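Malonate decarboxylase subunit alpha (Acinetobacter baumannii ATCC 17978, PDB 6MPR) probably acts as the transferase subunit of malonate decarboxylase, exchanging acetate for malonate on the thiol of the acyl carrier protein. Local coordinates at residues Ile365-Gln370 / Gln432-Phe437; Phe445-Asp450 / Thr504-Thr509; His319-Glu324 / Met351-Ala356. All blocks are in the same frame, centred on the assembly; numbering follows the deposited sequence.

Interaction 1: Ile365-Gln370 / Gln432-Phe437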
ATOM      1  N   ILE A 365       1.937  17.378  -2.769  1.00 10.76           N
ATOM      2  CA  ILE A 365       2.737  18.595  -2.890  1.00  9.13           C
ATOM      3  C   ILE A 365       3.601  18.717  -1.643  1.00  9.09           C
ATOM      4  O   ILE A 365       3.111  18.566  -0.523  1.00 11.02           O
ATOM      5  CB  ILE A 365       1.840  19.843  -3.102  1.00  9.55           C
ATOM      6  CG1 ILE A 365       2.671  21.130  -3.210  1.00 11.89           C
ATOM      7  CG2 ILE A 365       0.795  19.952  -1.989  1.00 11.85           C
ATOM      8  CD1 ILE A 365       1.905  22.256  -3.918  1.00 11.85           C
ATOM      9  N   GLY A 366       4.890  18.956  -1.830  1.00 13.26           N
ATOM     10  CA  GLY A 366       5.783  19.134  -0.708  1.00 12.11           C
ATOM     11  C   GLY A 366       7.063  19.789  -1.172  1.00 20.28           C
ATOM     12  O   GLY A 366       7.183  20.213  -2.323  1.00 12.91           O
ATOM     13  N   ALA A 367       8.028  19.859  -0.267  1.00 15.39           N
ATOM     14  CA  ALA A 367       9.266  20.553  -0.571  1.00 14.01           C
ATOM     15  C   ALA A 367      10.452  19.619  -0.389  1.00 17.20           C
ATOM     16  O   ALA A 367      10.318  18.456  -0.016  1.00 18.59           O
ATOM     17  CB  ALA A 367       9.433  21.800   0.290  1.00 16.38           C
ATOM     18  N   THR A 368      11.633  20.167  -0.638  1.00 23.89           N
ATOM     19  CA  THR A 368      12.870  19.401  -0.615  1.00 22.20           C
ATOM     20  C   THR A 368      14.016  20.379  -0.423  1.00 19.40           C
ATOM     21  O   THR A 368      13.841  21.593  -0.561  1.00 26.35           O
ATOM     22  CB  THR A 368      13.033  18.620  -1.905  1.00 29.93           C
ATOM     23  OG1 THR A 368      14.246  17.878  -1.858  1.00 25.98           O
ATOM     24  CG2 THR A 368      13.103  19.569  -3.064  1.00 31.23           C
ATOM     25  N   LEU A 369      15.199  19.854  -0.079  1.00 12.19           N
ATOM     26  CA  LEU A 369      16.309  20.787   0.069  1.00 12.53           C
ATOM     27  C   LEU A 369      17.078  20.986  -1.225  1.00 12.78           C
ATOM     28  O   LEU A 369      17.575  22.088  -1.472  1.00 15.96           O
ATOM     29  CB  LEU A 369      17.286  20.337   1.167  1.00 16.90           C
ATOM     30  CG  LEU A 369      16.741  20.346   2.591  1.00 26.27           C
ATOM     31  CD1 LEU A 369      17.845  19.955   3.571  1.00 23.49           C
ATOM     32  CD2 LEU A 369      16.146  21.708   2.931  1.00 23.82           C
ATOM     33  N   GLN A 370      17.217  19.934  -2.043  1.00 15.49           N
ATOM     34  CA  GLN A 370      18.000  20.006  -3.270  1.00 16.99           C
ATOM     35  C   GLN A 370      17.233  19.406  -4.441  1.00 12.21           C
ATOM     36  O   GLN A 370      16.509  18.424  -4.283  1.00 11.69           O
ATOM     37  CB  GLN A 370      19.335  19.281  -3.122  1.00 16.85           C
ATOM     38  CG  GLN A 370      20.354  20.020  -2.261  1.00 18.29           C
ATOM     39  CD  GLN A 370      21.748  19.441  -2.419  1.00 13.67           C
ATOM     40  OE1 GLN A 370      21.902  18.279  -2.801  1.00 14.86           O
ATOM     41  NE2 GLN A 370      22.765  20.261  -2.174  1.00 14.30           N
ATOM     42  N   GLN A 432       6.651  19.536  -6.622  1.00 10.31           N
ATOM     43  CA  GLN A 432       7.736  20.051  -5.787  1.00 12.96           C
ATOM     44  C   GLN A 432       7.575  21.563  -5.669  1.00 17.57           C
ATOM     45  O   GLN A 432       7.766  22.293  -6.651  1.00 14.99           O
ATOM     46  CB  GLN A 432       9.106  19.703  -6.364  1.00 19.74           C
ATOM     47  CG  GLN A 432       9.588  18.328  -5.994  1.00 25.64           C
ATOM     48  CD  GLN A 432      10.060  18.237  -4.548  1.00 40.99           C
ATOM     49  OE1 GLN A 432      10.433  17.170  -4.077  1.00 49.38           O
ATOM     50  NE2 GLN A 432      10.035  19.357  -3.836  1.00 45.29           N
ATOM     51  N   MET A 433       7.237  22.029  -4.465  1.00 12.85           N
ATOM     52  CA  MET A 433       6.953  23.437  -4.188  1.00 11.34           C
ATOM     53  C   MET A 433       8.070  23.936  -3.283  1.00 18.23           C
ATOM     54  O   MET A 433       8.092  23.635  -2.085  1.00 16.37           O
ATOM     55  CB  MET A 433       5.579  23.597  -3.534  1.00 12.58           C
ATOM     56  CG  MET A 433       5.260  24.994  -3.065  1.00 14.82           C
ATOM     57  SD  MET A 433       3.615  24.975  -2.299  1.00 23.67           S
ATOM     58  CE  MET A 433       3.248  26.699  -2.297  1.00 24.53           C
ATOM     59  N   VAL A 434       8.998  24.703  -3.855  1.00 13.48           N
ATOM     60  CA  VAL A 434      10.279  24.975  -3.225  0.53 16.84           C
ATOM     61  C   VAL A 434      10.726  26.389  -3.609  1.00 17.84           C
ATOM     62  O   VAL A 434      10.568  26.797  -4.765  1.00 14.88           O
ATOM     63  CB  VAL A 434      11.247  23.845  -3.671  0.53 16.39           C
ATOM     64  CG1 VAL A 434      12.220  24.294  -4.724  0.53 17.24           C
ATOM     65  CG2 VAL A 434      11.883  23.128  -2.459  0.53 21.32           C
ATOM     66  N   GLU A 435      11.265  27.141  -2.648  1.00 17.07           N
ATOM     67  CA  GLU A 435      11.882  28.410  -3.002  1.00 18.81           C
ATOM     68  C   GLU A 435      13.255  28.152  -3.624  1.00 18.98           C
ATOM     69  O   GLU A 435      13.867  27.097  -3.430  1.00 16.60           O
ATOM     70  CB  GLU A 435      12.016  29.340  -1.789  1.00 22.95           C
ATOM     71  CG  GLU A 435      10.699  29.668  -1.091  1.00 21.39           C
ATOM     72  CD  GLU A 435      10.893  30.316   0.270  1.00 33.66           C
ATOM     73  OE1 GLU A 435      11.526  31.394   0.338  1.00 35.09           O
ATOM     74  OE2 GLU A 435      10.420  29.733   1.271  1.00 38.00           O
ATOM     75  N   THR A 436      13.725  29.119  -4.409  1.00 18.69           N
ATOM     76  CA  THR A 436      14.956  28.881  -5.160  1.00 22.61           C
ATOM     77  C   THR A 436      16.180  28.827  -4.253  1.00 15.65           C
ATOM     78  O   THR A 436      17.168  28.164  -4.590  1.00 18.27           O
ATOM     79  CB  THR A 436      15.122  29.936  -6.259  1.00 17.03           C
ATOM     80  OG1 THR A 436      15.140  31.259  -5.695  1.00 17.43           O
ATOM     81  CG2 THR A 436      13.968  29.802  -7.248  1.00 16.27           C
ATOM     82  N   PHE A 437      16.131  29.472  -3.093  1.00 19.36           N
ATOM     83  CA  PHE A 437      17.188  29.347  -2.100  1.00 20.68           C
ATOM     84  C   PHE A 437      16.594  28.916  -0.771  1.00 26.61           C
ATOM     85  O   PHE A 437      15.483  29.317  -0.416  1.00 23.87           O
ATOM     86  CB  PHE A 437      17.973  30.650  -1.924  1.00 17.48           C
ATOM     87  CG  PHE A 437      18.915  30.931  -3.050  1.00 20.57           C
ATOM     88  CD1 PHE A 437      18.442  31.456  -4.247  1.00 19.89           C
ATOM     89  CD2 PHE A 437      20.266  30.658  -2.923  1.00 19.88           C
ATOM     90  CE1 PHE A 437      19.305  31.715  -5.286  1.00 21.44           C
ATOM     91  CE2 PHE A 437      21.135  30.909  -3.961  1.00 25.37           C
ATOM     92  CZ  PHE A 437      20.662  31.436  -5.142  1.00 24.83           C
TER
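M433 N donates to G366 O across two adjacent parallel strands, at 2.8 Å and with an N-H...O angle of 176°. The same oxygen also takes a weaker CA-H...O contact from Q432 CA at 3.5 Å, so two successive residues of strand 429-433 address a single carbonyl. This is the parallel pairing of G366 with Q432 inside the mixed sheet, where strand 363-366 is flanked by 265-268 and 429-433. G366 is the last residue of strand 363-366.

Apolar contact occupies one face of this pair. I365 CD1 reaches M433 SD at 3.6 Å, and I365 CG1 approaches M433 CB, the two side chains crossing obliquely. M433 CG is anti to the backbone N (chi1 173°), and the chain beyond it runs extended toward helices 244-261 and 272-287, which cover this side through residues such as M249 and I277.

On the other face, that of Q432, an amide meets a methyl. Q432 bends at chi2 (-75°), which brings its CD over T368, and the two side chains cross at about a right angle. T368 CG2 lies 3.2 Å from Q432 NE2. That nitrogen is also near G366 O, but the angle is too poor for a hydrogen bond. I467 and L475 border Q432 on this side.

Next to the backbone bond, the A367 methyl carbon CB lies 3.3 Å from M433 O, a close methyl-to-carbonyl contact.

As a worked example of strand-pairing chemistry, the contact implies a division of labour: one nearly linear hydrogen bond supplies the directional part across these segments, and with the backbone bond between G366 and V431 it fits the parallel register, while sulfur, methyl and amide surfaces supply close but largely undirected packing on the two faces.

Interaction 2: Phe445-Asp450 / Thr504-Thr509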
ATOM      1  N   PHE A 445      18.403  24.635  -6.223  1.00 14.75           N
ATOM      2  CA  PHE A 445      18.717  24.042  -7.510  1.00 18.30           C
ATOM      3  C   PHE A 445      20.230  23.957  -7.655  1.00 15.85           C
ATOM      4  O   PHE A 445      20.932  24.973  -7.549  1.00 17.72           O
ATOM      5  CB  PHE A 445      18.051  24.854  -8.622  1.00 15.35           C
ATOM      6  CG  PHE A 445      16.558  24.788  -8.561  1.00 16.93           C
ATOM      7  CD1 PHE A 445      15.884  23.685  -9.071  1.00 17.12           C
ATOM      8  CD2 PHE A 445      15.829  25.783  -7.924  1.00 18.09           C
ATOM      9  CE1 PHE A 445      14.509  23.591  -8.990  1.00 16.78           C
ATOM     10  CE2 PHE A 445      14.449  25.692  -7.829  1.00 18.50           C
ATOM     11  CZ  PHE A 445      13.787  24.597  -8.371  1.00 17.13           C
ATOM     12  N   VAL A 446      20.727  22.734  -7.853  1.00 15.30           N
ATOM     13  CA  VAL A 446      22.153  22.433  -7.895  1.00 17.70           C
ATOM     14  C   VAL A 446      22.453  21.578  -9.117  1.00 19.83           C
ATOM     15  O   VAL A 446      21.617  20.786  -9.560  1.00 16.59           O
ATOM     16  CB  VAL A 446      22.631  21.695  -6.629  1.00 19.99           C
ATOM     17  CG1 VAL A 446      22.481  22.578  -5.400  1.00 22.72           C
ATOM     18  CG2 VAL A 446      21.866  20.379  -6.468  1.00 19.84           C
ATOM     19  N   ASP A 447      23.672  21.724  -9.646  1.00 19.37           N
ATOM     20  CA  ASP A 447      24.101  20.868 -10.748  1.00 20.53           C
ATOM     21  C   ASP A 447      24.228  19.410 -10.319  1.00 18.81           C
ATOM     22  O   ASP A 447      23.970  18.502 -11.121  1.00 21.70           O
ATOM     23  CB  ASP A 447      25.435  21.362 -11.310  1.00 22.61           C
ATOM     24  CG  ASP A 447      25.316  22.690 -12.037  1.00 33.06           C
ATOM     25  OD1 ASP A 447      24.246  22.962 -12.624  1.00 32.65           O
ATOM     26  OD2 ASP A 447      26.301  23.460 -12.028  1.00 35.42           O
ATOM     27  N   ARG A 448      24.621  19.163  -9.073  1.00 17.89           N
ATOM     28  CA  ARG A 448      24.860  17.810  -8.588  1.00 16.05           C
ATOM     29  C   ARG A 448      24.311  17.675  -7.176  1.00 16.52           C
ATOM     30  O   ARG A 448      24.685  18.447  -6.287  1.00 17.37           O
ATOM     31  CB  ARG A 448      26.364  17.491  -8.601  1.00 17.58           C
ATOM     32  CG  ARG A 448      26.768  16.151  -8.013  1.00 20.97           C
ATOM     33  CD  ARG A 448      28.282  16.098  -7.827  1.00 24.99           C
ATOM     34  NE  ARG A 448      28.746  14.812  -7.294  1.00 24.19           N
ATOM     35  CZ  ARG A 448      29.023  13.759  -8.054  1.00 29.03           C
ATOM     36  NH1 ARG A 448      28.879  13.841  -9.375  1.00 25.93           N
ATOM     37  NH2 ARG A 448      29.438  12.624  -7.500  1.00 26.43           N
ATOM     38  N   LEU A 449      23.428  16.698  -6.973  1.00 15.66           N
ATOM     39  CA  LEU A 449      22.904  16.434  -5.639  1.00 14.07           C
ATOM     40  C   LEU A 449      24.010  15.968  -4.697  1.00 15.73           C
ATOM     41  O   LEU A 449      24.835  15.121  -5.056  1.00 17.61           O
ATOM     42  CB  LEU A 449      21.807  15.372  -5.700  1.00 13.41           C
ATOM     43  CG  LEU A 449      20.488  15.684  -6.397  1.00 14.31           C
ATOM     44  CD1 LEU A 449      19.565  14.487  -6.296  1.00 15.71           C
ATOM     45  CD2 LEU A 449      19.809  16.927  -5.806  1.00 16.35           C
ATOM     46  N   ASP A 450      24.021  16.526  -3.477  1.00 16.10           N
ATOM     47  CA  ASP A 450      24.896  16.006  -2.422  1.00 19.38           C
ATOM     48  C   ASP A 450      24.717  14.510  -2.245  1.00 15.25           C
ATOM     49  O   ASP A 450      25.643  13.818  -1.803  1.00 16.87           O
ATOM     50  CB  ASP A 450      24.584  16.654  -1.061  1.00 16.95           C
ATOM     51  CG  ASP A 450      25.160  18.046  -0.892  1.00 18.73           C
ATOM     52  OD1 ASP A 450      25.433  18.751  -1.887  1.00 19.76           O
ATOM     53  OD2 ASP A 450      25.320  18.435   0.285  1.00 23.27           O
ATOM     54  N   THR A 504      19.876  30.897  -8.928  1.00 20.82           N
ATOM     55  CA  THR A 504      20.737  29.730  -8.746  1.00 18.97           C
ATOM     56  C   THR A 504      21.561  29.501 -10.015  1.00 22.92           C
ATOM     57  O   THR A 504      21.352  30.148 -11.040  1.00 24.72           O
ATOM     58  CB  THR A 504      19.912  28.477  -8.454  1.00 20.01           C
ATOM     59  OG1 THR A 504      19.103  28.166  -9.598  1.00 21.36           O
ATOM     60  CG2 THR A 504      19.017  28.680  -7.245  1.00 17.85           C
ATOM     61  N   SER A 505      22.507  28.554  -9.947  1.00 21.28           N
ATOM     62  CA  SER A 505      23.343  28.299 -11.118  1.00 30.09           C
ATOM     63  C   SER A 505      22.494  27.856 -12.305  1.00 29.27           C
ATOM     64  O   SER A 505      22.703  28.314 -13.435  1.00 28.03           O
ATOM     65  CB  SER A 505      24.426  27.263 -10.791  1.00 33.92           C
ATOM     66  OG  SER A 505      23.863  26.001 -10.482  1.00 42.12           O
ATOM     67  N   ILE A 506      21.499  27.007 -12.054  1.00 30.27           N
ATOM     68  CA  ILE A 506      20.586  26.583 -13.110  1.00 31.51           C
ATOM     69  C   ILE A 506      19.753  27.762 -13.617  1.00 29.51           C
ATOM     70  O   ILE A 506      19.595  27.950 -14.827  1.00 25.35           O
ATOM     71  CB  ILE A 506      19.717  25.421 -12.598  1.00 29.09           C
ATOM     72  CG1 ILE A 506      20.618  24.221 -12.269  1.00 35.84           C
ATOM     73  CG2 ILE A 506      18.649  25.039 -13.617  1.00 33.31           C
ATOM     74  CD1 ILE A 506      19.896  23.036 -11.635  1.00 23.55           C
ATOM     75  N   GLY A 507      19.249  28.600 -12.711  1.00 25.74           N
ATOM     76  CA  GLY A 507      18.440  29.736 -13.135  1.00 21.69           C
ATOM     77  C   GLY A 507      19.204  30.754 -13.968  1.00 23.12           C
ATOM     78  O   GLY A 507      18.658  31.337 -14.909  1.00 21.65           O
ATOM     79  N   LEU A 508      20.478  30.989 -13.637  1.00 24.77           N
ATOM     80  CA  LEU A 508      21.278  31.949 -14.396  1.00 23.58           C
ATOM     81  C   LEU A 508      21.531  31.496 -15.831  1.00 27.38           C
ATOM     82  O   LEU A 508      21.880  32.331 -16.669  1.00 24.81           O
ATOM     83  CB  LEU A 508      22.610  32.205 -13.694  1.00 27.18           C
ATOM     84  CG  LEU A 508      22.608  33.008 -12.393  1.00 23.46           C
ATOM     85  CD1 LEU A 508      24.028  33.139 -11.871  1.00 30.97           C
ATOM     86  CD2 LEU A 508      21.973  34.384 -12.581  1.00 25.85           C
ATOM     87  N   THR A 509      21.368  30.203 -16.134  1.00 24.65           N
ATOM     88  CA  THR A 509      21.519  29.712 -17.503  1.00 30.29           C
ATOM     89  C   THR A 509      20.308  29.983 -18.390  1.00 35.36           C
ATOM     90  O   THR A 509      20.405  29.781 -19.607  1.00 38.36           O
ATOM     91  CB  THR A 509      21.765  28.199 -17.521  1.00 35.13           C
ATOM     92  OG1 THR A 509      20.553  27.509 -17.173  1.00 37.32           O
ATOM     93  CG2 THR A 509      22.865  27.808 -16.555  1.00 34.21           C
TER
HETATM   94  O   HOH W   1      23.174  26.280  -7.557  1.00 34.92           O
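I506 extends from a short helical turn toward the loop 445-450 and slides past D447, the two side chains running in opposite directions. Its chi1 (-63°) sets CG1 anti to the carbonyl carbon, and an extended chi2 (175°) carries I506 CD1 to within 3.5 Å of V446 O. I506 CG1 lies 3.9 Å from D447 OD1, so the methylene flank of the isoleucine runs beside the carboxylate while its tip meets the loop backbone. The same CD1 also packs on F445 CB, at 4.0 Å.

F445 faces the helix with its CB and sends its ring elsewhere. T504 OG1 stands 3.6 Å from F445 CB, but this hydroxyl is engaged by its own chain: it accepts from G507 N at 3.1 Å with an angle of 161°, and it is hydrogen-bonded to A501 O as well. T504 is thus the N-cap of helix 505-508, and F445 packs against a cap already fixed in rotation.

S505, an exposed partner, meets the loop through solvent. Water 1 donates to F445 O at 2.6 Å and is hydrogen-bonded to S505 OG at 3.0 Å, joining backbone and hydroxyl where the segments have no direct hydrogen bond. The carboxylate of D447 stays near S505 OG, both oxygens being almost equally distant from it. The contact illustrates a short helical turn whose start is capped by the T504 hydroxyl and packed by the loop.

Around this contact, the F445 side chain lies among strands 370-371 and 474-477 and helix 490-499, touching V371, L475 and I497, while I506 packs on A498 of that helix. V446 is backbone-bonded to V371, and the loop then runs into helix 450-458.

Interaction 3: His319-Glu324 / Met351-Ala356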
ATOM      1  N   HIS A 319      -8.565  11.685   6.467  1.00  8.21           N
ATOM      2  CA  HIS A 319      -8.003  10.490   7.085  1.00 10.97           C
ATOM      3  C   HIS A 319      -6.572  10.790   7.515  1.00  7.27           C
ATOM      4  O   HIS A 319      -5.829  11.441   6.778  1.00 10.54           O
ATOM      5  CB  HIS A 319      -8.020   9.304   6.119  1.00  8.82           C
ATOM      6  CG  HIS A 319      -7.723   8.009   6.797  1.00  8.94           C
ATOM      7  ND1 HIS A 319      -6.457   7.461   6.822  1.00 10.54           N
ATOM      8  CD2 HIS A 319      -8.500   7.207   7.565  1.00  8.52           C
ATOM      9  CE1 HIS A 319      -6.479   6.351   7.538  1.00  7.97           C
ATOM     10  NE2 HIS A 319      -7.704   6.178   8.008  1.00  8.51           N
ATOM     11  N   CYS A 320      -6.181  10.312   8.702  1.00 10.57           N
ATOM     12  CA  CYS A 320      -4.982  10.795   9.387  1.00  8.38           C
ATOM     13  C   CYS A 320      -3.942   9.697   9.565  1.00  7.39           C
ATOM     14  O   CYS A 320      -4.285   8.566   9.918  1.00 11.45           O
ATOM     15  CB  CYS A 320      -5.315  11.338  10.781  1.00  7.26           C
ATOM     16  SG  CYS A 320      -6.412  12.757  10.790  1.00  9.80           S
ATOM     17  N   PHE A 321      -2.659  10.068   9.360  1.00  6.79           N
ATOM     18  CA  PHE A 321      -1.545   9.184   9.690  1.00 12.08           C
ATOM     19  C   PHE A 321      -1.333   9.079  11.196  1.00  9.81           C
ATOM     20  O   PHE A 321      -0.871   8.041  11.685  1.00 10.57           O
ATOM     21  CB  PHE A 321      -0.251   9.700   9.058  1.00 12.47           C
ATOM     22  CG  PHE A 321      -0.377  10.137   7.629  1.00 12.30           C
ATOM     23  CD1 PHE A 321      -0.260   9.221   6.596  1.00  9.88           C
ATOM     24  CD2 PHE A 321      -0.587  11.469   7.323  1.00 11.06           C
ATOM     25  CE1 PHE A 321      -0.340   9.631   5.274  1.00  8.81           C
ATOM     26  CE2 PHE A 321      -0.676  11.894   6.004  1.00 11.62           C
ATOM     27  CZ  PHE A 321      -0.566  10.978   4.977  1.00  9.69           C
ATOM     28  N   GLY A 322      -1.656  10.142  11.928  1.00  9.44           N
ATOM     29  CA  GLY A 322      -1.446  10.275  13.354  1.00  8.59           C
ATOM     30  C   GLY A 322      -2.293  11.415  13.876  1.00 13.90           C
ATOM     31  O   GLY A 322      -3.090  12.002  13.144  1.00 13.14           O
ATOM     32  N   THR A 323      -2.100  11.738  15.148  1.00 12.48           N
ATOM     33  CA  THR A 323      -2.800  12.844  15.786  1.00 16.84           C
ATOM     34  C   THR A 323      -2.068  14.158  15.516  1.00  9.83           C
ATOM     35  O   THR A 323      -1.086  14.220  14.770  1.00 10.84           O
ATOM     36  CB  THR A 323      -2.904  12.606  17.297  1.00 19.27           C
ATOM     37  OG1 THR A 323      -3.889  13.477  17.844  1.00 20.07           O
ATOM     38  CG2 THR A 323      -1.556  12.896  17.994  1.00 17.11           C
ATOM     39  N   GLU A 324      -2.558  15.241  16.116  1.00 10.32           N
ATOM     40  CA  GLU A 324      -1.693  16.386  16.390  1.00 13.70           C
ATOM     41  C   GLU A 324      -2.015  16.890  17.786  1.00 12.79           C
ATOM     42  O   GLU A 324      -3.186  16.948  18.174  1.00 12.22           O
ATOM     43  CB  GLU A 324      -1.822  17.533  15.370  1.00 10.30           C
ATOM     44  CG  GLU A 324      -0.984  18.775  15.724  1.00 12.80           C
ATOM     45  CD  GLU A 324       0.532  18.488  15.864  1.00 22.40           C
ATOM     46  OE1 GLU A 324       0.950  17.522  16.536  1.00 25.61           O
ATOM     47  OE2 GLU A 324       1.325  19.254  15.305  1.00 20.10           O
ATOM     48  N   MET A 351      -0.439   3.216   8.022  1.00  8.19           N
ATOM     49  CA  MET A 351      -0.406   2.338   6.853  0.56 10.07           C
ATOM     50  C   MET A 351      -1.576   2.623   5.915  1.00  9.41           C
ATOM     51  O   MET A 351      -1.394   2.755   4.693  1.00  7.71           O
ATOM     52  CB  MET A 351      -0.410   0.867   7.267  0.56 11.10           C
ATOM     53  CG  MET A 351      -0.533  -0.051   6.048  0.56 10.64           C
ATOM     54  SD  MET A 351       0.380  -1.586   6.137  0.56 35.17           S
ATOM     55  CE  MET A 351      -0.764  -2.670   6.965  0.56 36.79           C
ATOM     56  N   MET A 352      -2.791   2.727   6.464  1.00  9.03           N
ATOM     57  CA  MET A 352      -3.961   2.943   5.613  1.00 10.84           C
ATOM     58  C   MET A 352      -3.926   4.315   4.957  1.00 11.04           C
ATOM     59  O   MET A 352      -4.280   4.464   3.774  1.00  8.91           O
ATOM     60  CB  MET A 352      -5.237   2.749   6.433  1.00  8.08           C
ATOM     61  CG  MET A 352      -6.550   2.914   5.672  1.00 11.66           C
ATOM     62  SD  MET A 352      -7.922   2.593   6.817  1.00 16.05           S
ATOM     63  CE  MET A 352      -7.819   0.807   6.940  1.00 12.55           C
ATOM     64  N   CYS A 353      -3.476   5.320   5.703  1.00  8.53           N
ATOM     65  CA  CYS A 353      -3.437   6.672   5.174  1.00  9.54           C
ATOM     66  C   CYS A 353      -2.363   6.808   4.100  1.00  8.25           C
ATOM     67  O   CYS A 353      -2.591   7.441   3.069  1.00  8.95           O
ATOM     68  CB  CYS A 353      -3.190   7.648   6.321  1.00  7.75           C
ATOM     69  SG  CYS A 353      -3.650   9.329   5.970  1.00 10.51           S
ATOM     70  N   GLN A 354      -1.178   6.228   4.331  1.00  7.91           N
ATOM     71  CA  GLN A 354      -0.140   6.237   3.295  1.00  9.73           C
ATOM     72  C   GLN A 354      -0.589   5.482   2.049  1.00  7.15           C
ATOM     73  O   GLN A 354      -0.323   5.918   0.923  1.00  8.55           O
ATOM     74  CB  GLN A 354       1.147   5.628   3.839  1.00 12.46           C
ATOM     75  CG  GLN A 354       1.961   6.556   4.723  1.00  9.85           C
ATOM     76  CD  GLN A 354       2.703   7.602   3.927  1.00  9.83           C
ATOM     77  OE1 GLN A 354       3.152   7.339   2.811  1.00  9.50           O
ATOM     78  NE2 GLN A 354       2.836   8.797   4.490  1.00 10.48           N
ATOM     79  N   LEU A 355      -1.272   4.342   2.230  1.00  8.83           N
ATOM     80  CA  LEU A 355      -1.806   3.620   1.074  1.00 12.97           C
ATOM     81  C   LEU A 355      -2.769   4.496   0.272  1.00  9.64           C
ATOM     82  O   LEU A 355      -2.694   4.553  -0.964  1.00 10.54           O
ATOM     83  CB  LEU A 355      -2.507   2.343   1.530  1.00 12.49           C
ATOM     84  CG  LEU A 355      -2.740   1.313   0.424  1.00 29.58           C
ATOM     85  CD1 LEU A 355      -1.412   0.919  -0.243  1.00 25.25           C
ATOM     86  CD2 LEU A 355      -3.453   0.097   0.998  1.00 38.22           C
ATOM     87  N   ALA A 356      -3.695   5.173   0.956  1.00  8.71           N
ATOM     88  CA  ALA A 356      -4.591   6.086   0.249  1.00 12.77           C
ATOM     89  C   ALA A 356      -3.814   7.216  -0.403  1.00 16.57           C
ATOM     90  O   ALA A 356      -4.156   7.656  -1.507  1.00  8.48           O
ATOM     91  CB  ALA A 356      -5.648   6.650   1.198  1.00 11.03           C
TER
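C353 SG accepts a hydrogen bond from H319 ND1 at 3.5 Å, with an N-H...S angle of 159°. The sulfur is tilted somewhat out of the imidazole plane, whereas C353 CB lies at the ring's edge, near that plane. With SG anti to the backbone N of C353, the thiol also brings C353 SG within 3.1 Å of H319 O.

The F321 ring supplies the other contact of the sulfur. C353 SG stands over the centre of one face of this ring, 3.4 Å from its centroid and only 14° off the ring normal, a Cys sulfur-aromatic contact of nearly perpendicular approach. C353 CB packs tightly on F321 CD1 at 3.3 Å. The one cysteine therefore rests against the edge of a histidine and the face of a phenylalanine at once.

This wedge joins the end of strand 317-319, an outermost strand of the mixed sheet within the chain, and the loop that follows it to helix 350-359. C353 reaches back to T299 on the adjacent strand 297-299. The helix belongs to the dimer contact as well: M351 packs on M351 of the second subunit, and V151 of that subunit touches H319.

Helix residues on either side of C353 in sequence extend the contact. M352 SD approaches the H319 ring obliquely, 4.5 Å from its centroid, and the two side chains cross at about a right angle. The same imidazole is edge-to-face with F339. Q354 bends at chi2 to bring its carboxamide beside F321, the amide plane turned 37° from the ring. Q354 NE2 lies 3.4 Å from F321 CE1, and its OE1 is hydrogen-bonded to N393 ND2 in helix 391-394.

Interactions 1 and 2 touch, with centres 13 Å apart: Q370 OE1 probably accepts from D450 N at 2.8 Å, and T504 CG2 packs against T436 O at 3.3 Å. The chain continues from 432-437 into the loop of interaction 2, so the two are consecutive along the chain. Interaction 3 stands apart, its centre about 23 Å from that of interaction 1 and 35 Å from that of interaction 2, yet helix 350-359 leads directly into strand 363-366. All three belong to the region built round the mixed sheet; interaction 3 lies nearest the chain's centre and interaction 2 farthest, and both reach the second subunit, interaction 2 by R448 to its T419.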